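Local coordinates for hemerythrin-like domain-containing protein (Streptococcus mutans, PDB 2QKP) that is of unknown function, this chain being its C-terminal part, a PAS-family domain that in related proteins often serves sensing and here forms a two-chain assembly, at residues Q98-A111 against V123-E135. Residues are numbered along the deposited sequence; the frame is centred on the assembly and turned at random.
Sequences QSERLGKFVYVTYA and VLEYVQDIKPFFE
The ring of Tyr-126 carries Thr-109 on one face, CB standing 3.7 Å from the ring centroid in a CH-pi contact, while Ala-111 CB approaches it obliquely. Placing CG between the backbone N and the carbonyl carbon (chi1 50°) lays this ring alongside Thr-109 across a hydrogen-bonded pair. On the opposite face of the sheet, Tyr-110 takes Glu-125 CG over its ring and Val-123 CG1 at its edge; the extended glutamate runs beside it, ring and carboxylate planes 33° apart, and water 5 donates to Glu-125 OE2 and also lies 2.5 Å from Tyr-110 OH. At the far end Phe-105 receives Ile-130 CG1 at its edge and the edge of Phe-134 toward its face, an edge-to-face pair with centroids 5.4 Å apart.

Between these two layers runs the regular hairpin of strands 104-114 and 120-129, neighbours in the five-stranded antiparallel PAS sheet, 120-129 being its middle strand, with bonds such as Tyr-107 N to Gln-128 O (2.9 Å) repeating at alternate pairs. The ladder ends at Ile-130 N on Phe-105 O. There Asp-129 OD1 accepts from Phe-105 N (3.0 Å) and Lys-131 N (3.1 Å), which arrive from opposite faces of the carboxylate; the second bond makes an Asx turn. On the face bearing Tyr-107, Gln-128 and Tyr-126 the second subunit packs, its Gln-128 bonding to this one and its Phe-133 meeting Tyr-107 edge-to-face.

The chemistry is thus divided: backbone bonds set the register, and rings and aliphatic groups pack on both faces among a few polar side chains, such as Glu-125 and Gln-128. Two N-H groups gripping one oxygen, which probably stabilise its negative charge, hold the chain's turn out of the sheet.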
ATOM      1  N   GLN A  98       2.394  18.304  11.447  1.00 25.47           N
ATOM      2  CA  GLN A  98       1.155  18.220  12.201  1.00 28.71           C
ATOM      3  C   GLN A  98       0.029  18.840  11.378  1.00 30.52           C
ATOM      4  O   GLN A  98       0.215  19.897  10.777  1.00 30.78           O
ATOM      5  CB  GLN A  98       1.299  19.019  13.493  1.00 29.37           C
ATOM      6  CG  GLN A  98       2.015  18.313  14.591  1.00 33.14           C
ATOM      7  CD  GLN A  98       1.105  17.414  15.380  1.00 39.16           C
ATOM      8  OE1 GLN A  98       1.563  16.631  16.220  1.00 42.70           O
ATOM      9  NE2 GLN A  98      -0.198  17.510  15.118  1.00 40.27           N
ATOM     10  N   SER A  99      -1.121  18.173  11.329  1.00 32.54           N
ATOM     11  CA  SER A  99      -2.318  18.753  10.737  1.00 34.57           C
ATOM     12  C   SER A  99      -3.394  18.818  11.810  1.00 35.83           C
ATOM     13  O   SER A  99      -4.065  17.825  12.072  1.00 35.81           O
ATOM     14  CB  SER A  99      -2.807  17.918   9.552  1.00 34.47           C
ATOM     15  OG  SER A  99      -4.031  18.447   9.046  1.00 35.99           O
ATOM     16  N   GLU A 100      -3.551  19.976  12.440  1.00 37.38           N
ATOM     17  CA  GLU A 100      -4.610  20.140  13.442  1.00 39.28           C
ATOM     18  C   GLU A 100      -6.008  20.094  12.798  1.00 39.30           C
ATOM     19  O   GLU A 100      -6.947  19.569  13.402  1.00 40.05           O
ATOM     20  CB  GLU A 100      -4.410  21.415  14.271  1.00 39.69           C
ATOM     21  CG  GLU A 100      -3.175  21.401  15.192  1.00 42.76           C
ATOM     22  CD  GLU A 100      -3.298  20.438  16.374  1.00 46.38           C
ATOM     23  OE1 GLU A 100      -3.702  19.271  16.166  1.00 49.00           O
ATOM     24  OE2 GLU A 100      -2.968  20.838  17.515  1.00 48.13           O
ATOM     25  N   ARG A 101      -6.110  20.634  11.581  1.00 39.65           N
ATOM     26  CA  ARG A 101      -7.291  20.522  10.694  1.00 39.67           C
ATOM     27  C   ARG A 101      -7.891  19.105  10.636  1.00 38.58           C
ATOM     28  O   ARG A 101      -9.116  18.922  10.749  1.00 38.54           O
ATOM     29  CB  ARG A 101      -6.882  20.937   9.269  1.00 40.21           C
ATOM     30  CG  ARG A 101      -8.033  21.248   8.298  1.00 41.73           C
ATOM     31  CD  ARG A 101      -7.487  21.586   6.895  1.00 41.39           C
ATOM     32  NE  ARG A 101      -7.377  20.395   6.051  1.00 45.17           N
ATOM     33  CZ  ARG A 101      -6.546  20.257   5.015  1.00 46.92           C
ATOM     34  NH1 ARG A 101      -6.532  19.120   4.323  1.00 47.43           N
ATOM     35  NH2 ARG A 101      -5.729  21.246   4.662  1.00 48.45           N
ATOM     36  N   LEU A 102      -7.029  18.108  10.447  1.00 36.45           N
ATOM     37  CA  LEU A 102      -7.479  16.751  10.208  1.00 34.98           C
ATOM     38  C   LEU A 102      -7.349  15.856  11.432  1.00 33.37           C
ATOM     39  O   LEU A 102      -7.773  14.700  11.399  1.00 32.69           O
ATOM     40  CB  LEU A 102      -6.715  16.151   9.014  1.00 35.26           C
ATOM     41  CG  LEU A 102      -7.230  16.321   7.571  1.00 36.01           C
ATOM     42  CD1 LEU A 102      -8.378  17.323   7.405  1.00 38.07           C
ATOM     43  CD2 LEU A 102      -6.073  16.662   6.664  1.00 35.24           C
ATOM     44  N   GLY A 103      -6.758  16.395  12.498  1.00 32.01           N
ATOM     45  CA  GLY A 103      -6.429  15.611  13.690  1.00 30.20           C
ATOM     46  C   GLY A 103      -5.429  14.508  13.369  1.00 29.45           C
ATOM     47  O   GLY A 103      -5.499  13.411  13.926  1.00 29.28           O
ATOM     48  N   LYS A 104      -4.498  14.813  12.470  1.00 27.78           N
ATOM     49  CA  LYS A 104      -3.555  13.819  11.951  1.00 26.26           C
ATOM     50  C   LYS A 104      -2.149  14.351  12.100  1.00 24.68           C
ATOM     51  O   LYS A 104      -1.918  15.571  12.056  1.00 25.54           O
ATOM     52  CB  LYS A 104      -3.817  13.529  10.464  1.00 26.44           C
ATOM     53  CG  LYS A 104      -5.033  12.640  10.202  1.00 27.63           C
ATOM     54  CD  LYS A 104      -5.320  12.422   8.727  1.00 27.62           C
ATOM     55  CE  LYS A 104      -6.583  11.585   8.590  1.00 31.10           C
ATOM     56  NZ  LYS A 104      -6.838  11.114   7.204  1.00 32.12           N
ATOM     57  N   PHE A 105      -1.204  13.439  12.280  1.00 22.91           N
ATOM     58  CA  PHE A 105       0.183  13.767  12.100  1.00 20.99           C
ATOM     59  C   PHE A 105       0.589  13.060  10.820  1.00 20.17           C
ATOM     60  O   PHE A 105       0.568  11.844  10.755  1.00 18.98           O
ATOM     61  CB  PHE A 105       1.050  13.309  13.258  1.00 21.62           C
ATOM     62  CG  PHE A 105       2.395  13.914  13.229  1.00 23.40           C
ATOM     63  CD1 PHE A 105       2.623  15.158  13.818  1.00 25.50           C
ATOM     64  CD2 PHE A 105       3.422  13.316  12.535  1.00 24.35           C
ATOM     65  CE1 PHE A 105       3.878  15.739  13.766  1.00 26.02           C
ATOM     66  CE2 PHE A 105       4.693  13.904  12.491  1.00 25.09           C
ATOM     67  CZ  PHE A 105       4.916  15.091  13.088  1.00 24.33           C
ATOM     68  N   VAL A 106       0.953  13.841   9.813  1.00 18.44           N
ATOM     69  CA  VAL A 106       1.057  13.320   8.456  1.00 18.07           C
ATOM     70  C   VAL A 106       2.495  12.956   8.127  1.00 17.77           C
ATOM     71  O   VAL A 106       3.416  13.742   8.384  1.00 17.48           O
ATOM     72  CB  VAL A 106       0.535  14.391   7.452  1.00 19.09           C
ATOM     73  CG1 VAL A 106       0.628  13.888   5.987  1.00 19.03           C
ATOM     74  CG2 VAL A 106      -0.925  14.784   7.791  1.00 20.08           C
ATOM     75  N   TYR A 107       2.698  11.765   7.558  1.00 16.53           N
ATOM     76  CA  TYR A 107       4.022  11.362   7.091  1.00 14.94           C
ATOM     77  C   TYR A 107       3.920  11.087   5.594  1.00 15.52           C
ATOM     78  O   TYR A 107       3.082  10.277   5.166  1.00 14.72           O
ATOM     79  CB  TYR A 107       4.419  10.061   7.802  1.00 16.13           C
ATOM     80  CG  TYR A 107       5.834   9.603   7.513  1.00 14.27           C
ATOM     81  CD1 TYR A 107       6.908  10.124   8.228  1.00 14.65           C
ATOM     82  CD2 TYR A 107       6.100   8.617   6.558  1.00 16.58           C
ATOM     83  CE1 TYR A 107       8.213   9.699   7.988  1.00 17.50           C
ATOM     84  CE2 TYR A 107       7.417   8.197   6.296  1.00 18.21           C
ATOM     85  CZ  TYR A 107       8.460   8.730   7.032  1.00 18.34           C
ATOM     86  OH  TYR A 107       9.765   8.298   6.823  1.00 18.07           O
ATOM     87  N   VAL A 108       4.759  11.770   4.808  1.00 14.25           N
ATOM     88  CA  VAL A 108       4.650  11.781   3.351  1.00 14.56           C
ATOM     89  C   VAL A 108       5.880  11.112   2.791  1.00 14.59           C
ATOM     90  O   VAL A 108       6.997  11.385   3.224  1.00 13.81           O
ATOM     91  CB  VAL A 108       4.582  13.241   2.798  1.00 15.46           C
ATOM     92  CG1 VAL A 108       4.425  13.241   1.299  1.00 16.06           C
ATOM     93  CG2 VAL A 108       3.438  14.010   3.423  1.00 16.60           C
ATOM     94  N   THR A 109       5.678  10.224   1.828  1.00 14.46           N
ATOM     95  CA  THR A 109       6.833   9.665   1.127  1.00 14.19           C
ATOM     96  C   THR A 109       6.669   9.816  -0.371  1.00 14.56           C
ATOM     97  O   THR A 109       5.608   9.518  -0.915  1.00 13.10           O
ATOM     98  CB  THR A 109       6.979   8.160   1.407  1.00 14.66           C
ATOM     99  OG1 THR A 109       7.097   7.941   2.808  1.00 15.00           O
ATOM    100  CG2 THR A 109       8.189   7.581   0.671  1.00 15.82           C
ATOM    101  N   TYR A 110       7.731  10.281  -1.029  1.00 13.82           N
ATOM    102  CA  TYR A 110       7.845  10.230  -2.483  1.00 14.92           C
ATOM    103  C   TYR A 110       8.885   9.196  -2.802  1.00 14.63           C
ATOM    104  O   TYR A 110      10.035   9.298  -2.317  1.00 14.96           O
ATOM    105  CB  TYR A 110       8.367  11.560  -3.022  1.00 16.19           C
ATOM    106  CG  TYR A 110       7.418  12.704  -2.874  1.00 18.56           C
ATOM    107  CD1 TYR A 110       6.536  13.015  -3.912  1.00 22.09           C
ATOM    108  CD2 TYR A 110       7.421  13.493  -1.733  1.00 19.84           C
ATOM    109  CE1 TYR A 110       5.641  14.093  -3.812  1.00 24.54           C
ATOM    110  CE2 TYR A 110       6.512  14.597  -1.614  1.00 23.14           C
ATOM    111  CZ  TYR A 110       5.635  14.870  -2.668  1.00 22.99           C
ATOM    112  OH  TYR A 110       4.735  15.941  -2.649  1.00 25.74           O
ATOM    113  N   ALA A 111       8.516   8.196  -3.607  1.00 12.91           N
ATOM    114  CA  ALA A 111       9.398   7.093  -3.894  1.00 13.28           C
ATOM    115  C   ALA A 111       9.618   6.898  -5.374  1.00 13.75           C
ATOM    116  O   ALA A 111       8.687   7.046  -6.147  1.00 13.07           O
ATOM    117  CB  ALA A 111       8.820   5.798  -3.269  1.00 13.64           C
ATOM    118  N   VAL A 123       6.983   8.211 -10.263  1.00 14.10           N
ATOM    119  CA  VAL A 123       7.103   8.531  -8.834  1.00 14.11           C
ATOM    120  C   VAL A 123       5.818   8.144  -8.110  1.00 14.00           C
ATOM    121  O   VAL A 123       4.727   8.505  -8.554  1.00 13.78           O
ATOM    122  CB  VAL A 123       7.383  10.002  -8.639  1.00 14.95           C
ATOM    123  CG1 VAL A 123       7.288  10.378  -7.166  1.00 15.16           C
ATOM    124  CG2 VAL A 123       8.803  10.332  -9.165  1.00 15.75           C
ATOM    125  N   LEU A 124       5.979   7.406  -7.008  1.00 13.94           N
ATOM    126  CA  LEU A 124       4.862   6.965  -6.166  1.00 14.57           C
ATOM    127  C   LEU A 124       4.842   7.849  -4.921  1.00 14.90           C
ATOM    128  O   LEU A 124       5.844   7.898  -4.203  1.00 15.26           O
ATOM    129  CB  LEU A 124       5.080   5.486  -5.786  1.00 14.79           C
ATOM    130  CG  LEU A 124       4.216   4.884  -4.677  1.00 15.76           C
ATOM    131  CD1 LEU A 124       2.750   4.932  -5.090  1.00 17.67           C
ATOM    132  CD2 LEU A 124       4.655   3.476  -4.390  1.00 14.94           C
ATOM    133  N   GLU A 125       3.724   8.535  -4.657  1.00 14.12           N
ATOM    134  CA  GLU A 125       3.573   9.307  -3.420  1.00 16.13           C
ATOM    135  C   GLU A 125       2.554   8.611  -2.527  1.00 16.09           C
ATOM    136  O   GLU A 125       1.480   8.216  -3.002  1.00 15.27           O
ATOM    137  CB  GLU A 125       3.122  10.743  -3.723  1.00 16.34           C
ATOM    138  CG  GLU A 125       2.927  11.603  -2.457  1.00 19.23           C
ATOM    139  CD  GLU A 125       2.514  13.043  -2.744  1.00 21.90           C
ATOM    140  OE1 GLU A 125       2.361  13.415  -3.932  1.00 27.83           O
ATOM    141  OE2 GLU A 125       2.363  13.798  -1.765  1.00 28.62           O
ATOM    142  N   TYR A 126       2.900   8.413  -1.260  1.00 16.02           N
ATOM    143  CA  TYR A 126       1.940   7.858  -0.320  1.00 15.06           C
ATOM    144  C   TYR A 126       1.987   8.607   1.004  1.00 16.25           C
ATOM    145  O   TYR A 126       3.082   8.987   1.522  1.00 14.91           O
ATOM    146  CB  TYR A 126       2.110   6.335  -0.154  1.00 16.15           C
ATOM    147  CG  TYR A 126       3.510   5.814   0.133  1.00 14.24           C
ATOM    148  CD1 TYR A 126       3.918   5.568   1.449  1.00 16.03           C
ATOM    149  CD2 TYR A 126       4.410   5.535  -0.902  1.00 15.08           C
ATOM    150  CE1 TYR A 126       5.172   5.056   1.719  1.00 17.65           C
ATOM    151  CE2 TYR A 126       5.674   5.023  -0.649  1.00 16.49           C
ATOM    152  CZ  TYR A 126       6.037   4.782   0.679  1.00 18.19           C
ATOM    153  OH  TYR A 126       7.289   4.300   0.967  1.00 18.04           O
ATOM    154  N   VAL A 127       0.790   8.870   1.513  1.00 15.97           N
ATOM    155  CA  VAL A 127       0.616   9.708   2.684  1.00 15.89           C
ATOM    156  C   VAL A 127      -0.065   8.866   3.768  1.00 15.38           C
ATOM    157  O   VAL A 127      -1.079   8.209   3.508  1.00 15.10           O
ATOM    158  CB  VAL A 127      -0.272  10.935   2.356  1.00 16.78           C
ATOM    159  CG1 VAL A 127      -0.447  11.769   3.560  1.00 18.34           C
ATOM    160  CG2 VAL A 127       0.298  11.769   1.180  1.00 17.31           C
ATOM    161  N   GLN A 128       0.478   8.926   4.985  1.00 15.36           N
ATOM    162  CA  GLN A 128      -0.083   8.144   6.088  1.00 16.17           C
ATOM    163  C   GLN A 128      -0.294   9.009   7.322  1.00 16.58           C
ATOM    164  O   GLN A 128       0.483   9.918   7.600  1.00 17.03           O
ATOM    165  CB  GLN A 128       0.857   7.009   6.443  1.00 14.47           C
ATOM    166  CG  GLN A 128       0.233   5.923   7.398  1.00 15.56           C
ATOM    167  CD  GLN A 128       1.170   4.739   7.569  1.00 15.87           C
ATOM    168  OE1 GLN A 128       2.330   4.778   7.131  1.00 17.34           O
ATOM    169  NE2 GLN A 128       0.685   3.691   8.212  1.00 18.50           N
ATOM    170  N   ASP A 129      -1.343   8.704   8.078  1.00 17.82           N
ATOM    171  CA  ASP A 129      -1.482   9.331   9.383  1.00 18.60           C
ATOM    172  C   ASP A 129      -0.748   8.434  10.395  1.00 18.47           C
ATOM    173  O   ASP A 129      -1.058   7.238  10.568  1.00 18.43           O
ATOM    174  CB  ASP A 129      -2.959   9.521   9.739  1.00 19.35           C
ATOM    175  CG  ASP A 129      -3.159   9.978  11.176  1.00 21.78           C
ATOM    176  OD1 ASP A 129      -2.292  10.711  11.720  1.00 24.05           O
ATOM    177  OD2 ASP A 129      -4.196   9.563  11.763  1.00 24.51           O
ATOM    178  N   ILE A 130       0.241   9.016  11.060  1.00 17.81           N
ATOM    179  CA  ILE A 130       1.031   8.242  12.010  1.00 18.63           C
ATOM    180  C   ILE A 130       0.731   8.593  13.471  1.00 20.14           C
ATOM    181  O   ILE A 130       1.296   7.980  14.395  1.00 20.87           O
ATOM    182  CB  ILE A 130       2.543   8.305  11.719  1.00 17.58           C
ATOM    183  CG1 ILE A 130       3.060   9.749  11.745  1.00 14.58           C
ATOM    184  CG2 ILE A 130       2.833   7.721  10.352  1.00 16.75           C
ATOM    185  CD1 ILE A 130       4.565   9.876  11.823  1.00 16.73           C
ATOM    186  N   LYS A 131      -0.178   9.541  13.679  1.00 21.41           N
ATOM    187  CA  LYS A 131      -0.581   9.930  15.041  1.00 23.73           C
ATOM    188  C   LYS A 131      -1.005   8.736  15.914  1.00 24.51           C
ATOM    189  O   LYS A 131      -0.594   8.675  17.084  1.00 24.65           O
ATOM    190  CB  LYS A 131      -1.675  11.012  15.030  1.00 23.88           C
ATOM    191  CG  LYS A 131      -2.050  11.520  16.458  1.00 26.13           C
ATOM    192  CD  LYS A 131      -3.026  12.664  16.402  1.00 27.25           C
ATOM    193  CE  LYS A 131      -2.804  13.601  17.587  1.00 32.52           C
ATOM    194  NZ  LYS A 131      -1.611  14.497  17.367  1.00 37.90           N
ATOM    195  N   PRO A 132      -1.811   7.789  15.367  1.00 25.32           N
ATOM    196  CA  PRO A 132      -2.213   6.601  16.140  1.00 25.85           C
ATOM    197  C   PRO A 132      -1.059   5.796  16.722  1.00 26.64           C
ATOM    198  O   PRO A 132      -1.230   5.192  17.787  1.00 26.87           O
ATOM    199  CB  PRO A 132      -2.990   5.768  15.110  1.00 26.58           C
ATOM    200  CG  PRO A 132      -3.578   6.797  14.204  1.00 26.50           C
ATOM    201  CD  PRO A 132      -2.442   7.767  14.030  1.00 25.23           C
ATOM    202  N   PHE A 133       0.101   5.810  16.065  1.00 26.79           N
ATOM    203  CA  PHE A 133       1.249   5.010  16.506  1.00 27.61           C
ATOM    204  C   PHE A 133       1.941   5.595  17.730  1.00 29.78           C
ATOM    205  O   PHE A 133       2.652   4.876  18.439  1.00 30.20           O
ATOM    206  CB  PHE A 133       2.286   4.840  15.396  1.00 26.68           C
ATOM    207  CG  PHE A 133       1.745   4.183  14.153  1.00 24.95           C
ATOM    208  CD1 PHE A 133       0.934   3.058  14.245  1.00 22.71           C
ATOM    209  CD2 PHE A 133       2.054   4.674  12.901  1.00 22.79           C
ATOM    210  CE1 PHE A 133       0.426   2.459  13.115  1.00 23.73           C
ATOM    211  CE2 PHE A 133       1.556   4.049  11.768  1.00 22.17           C
ATOM    212  CZ  PHE A 133       0.743   2.947  11.884  1.00 23.36           C
ATOM    213  N   PHE A 134       1.751   6.892  17.962  1.00 31.87           N
ATOM    214  CA  PHE A 134       2.392   7.577  19.102  1.00 35.17           C
ATOM    215  C   PHE A 134       1.889   7.059  20.470  1.00 37.53           C
ATOM    216  O   PHE A 134       2.542   7.267  21.496  1.00 38.81           O
ATOM    217  CB  PHE A 134       2.234   9.109  19.000  1.00 34.18           C
ATOM    218  CG  PHE A 134       2.872   9.733  17.763  1.00 34.28           C
ATOM    219  CD1 PHE A 134       2.382  10.938  17.249  1.00 33.56           C
ATOM    220  CD2 PHE A 134       3.952   9.130  17.121  1.00 33.58           C
ATOM    221  CE1 PHE A 134       2.970  11.538  16.109  1.00 34.52           C
ATOM    222  CE2 PHE A 134       4.544   9.709  15.990  1.00 32.98           C
ATOM    223  CZ  PHE A 134       4.056  10.920  15.486  1.00 33.67           C
ATOM    224  N   GLU A 135       0.745   6.377  20.463  1.00 40.04           N
ATOM    225  CA  GLU A 135       0.142   5.783  21.668  1.00 42.64           C
ATOM    226  C   GLU A 135       0.876   4.510  22.092  1.00 43.91           C
ATOM    227  O   GLU A 135       0.926   4.163  23.289  1.00 43.89           O
ATOM    228  CB  GLU A 135      -1.331   5.472  21.408  1.00 42.88           C
ATOM    229  CG  GLU A 135      -2.265   6.707  21.347  1.00 45.31           C
ATOM    230  CD  GLU A 135      -1.572   7.997  20.890  1.00 48.20           C
ATOM    231  OE1 GLU A 135      -1.066   8.044  19.746  1.00 48.22           O
ATOM    232  OE2 GLU A 135      -1.531   8.968  21.685  1.00 50.04           O
TER
HETATM  233  O   HOH W   1      -2.542  16.323  15.522  1.00 46.40           O
HETATM  234  O   HOH W   2      -5.266  10.699  14.049  1.00 28.86           O
HETATM  235  O   HOH W   3       4.313   7.913   3.775  1.00 17.10           O
HETATM  236  O   HOH W   4       8.354   4.929   3.546  1.00 28.59           O
HETATM  237  O   HOH W   5       2.268  16.277  -2.805  1.00 45.24           O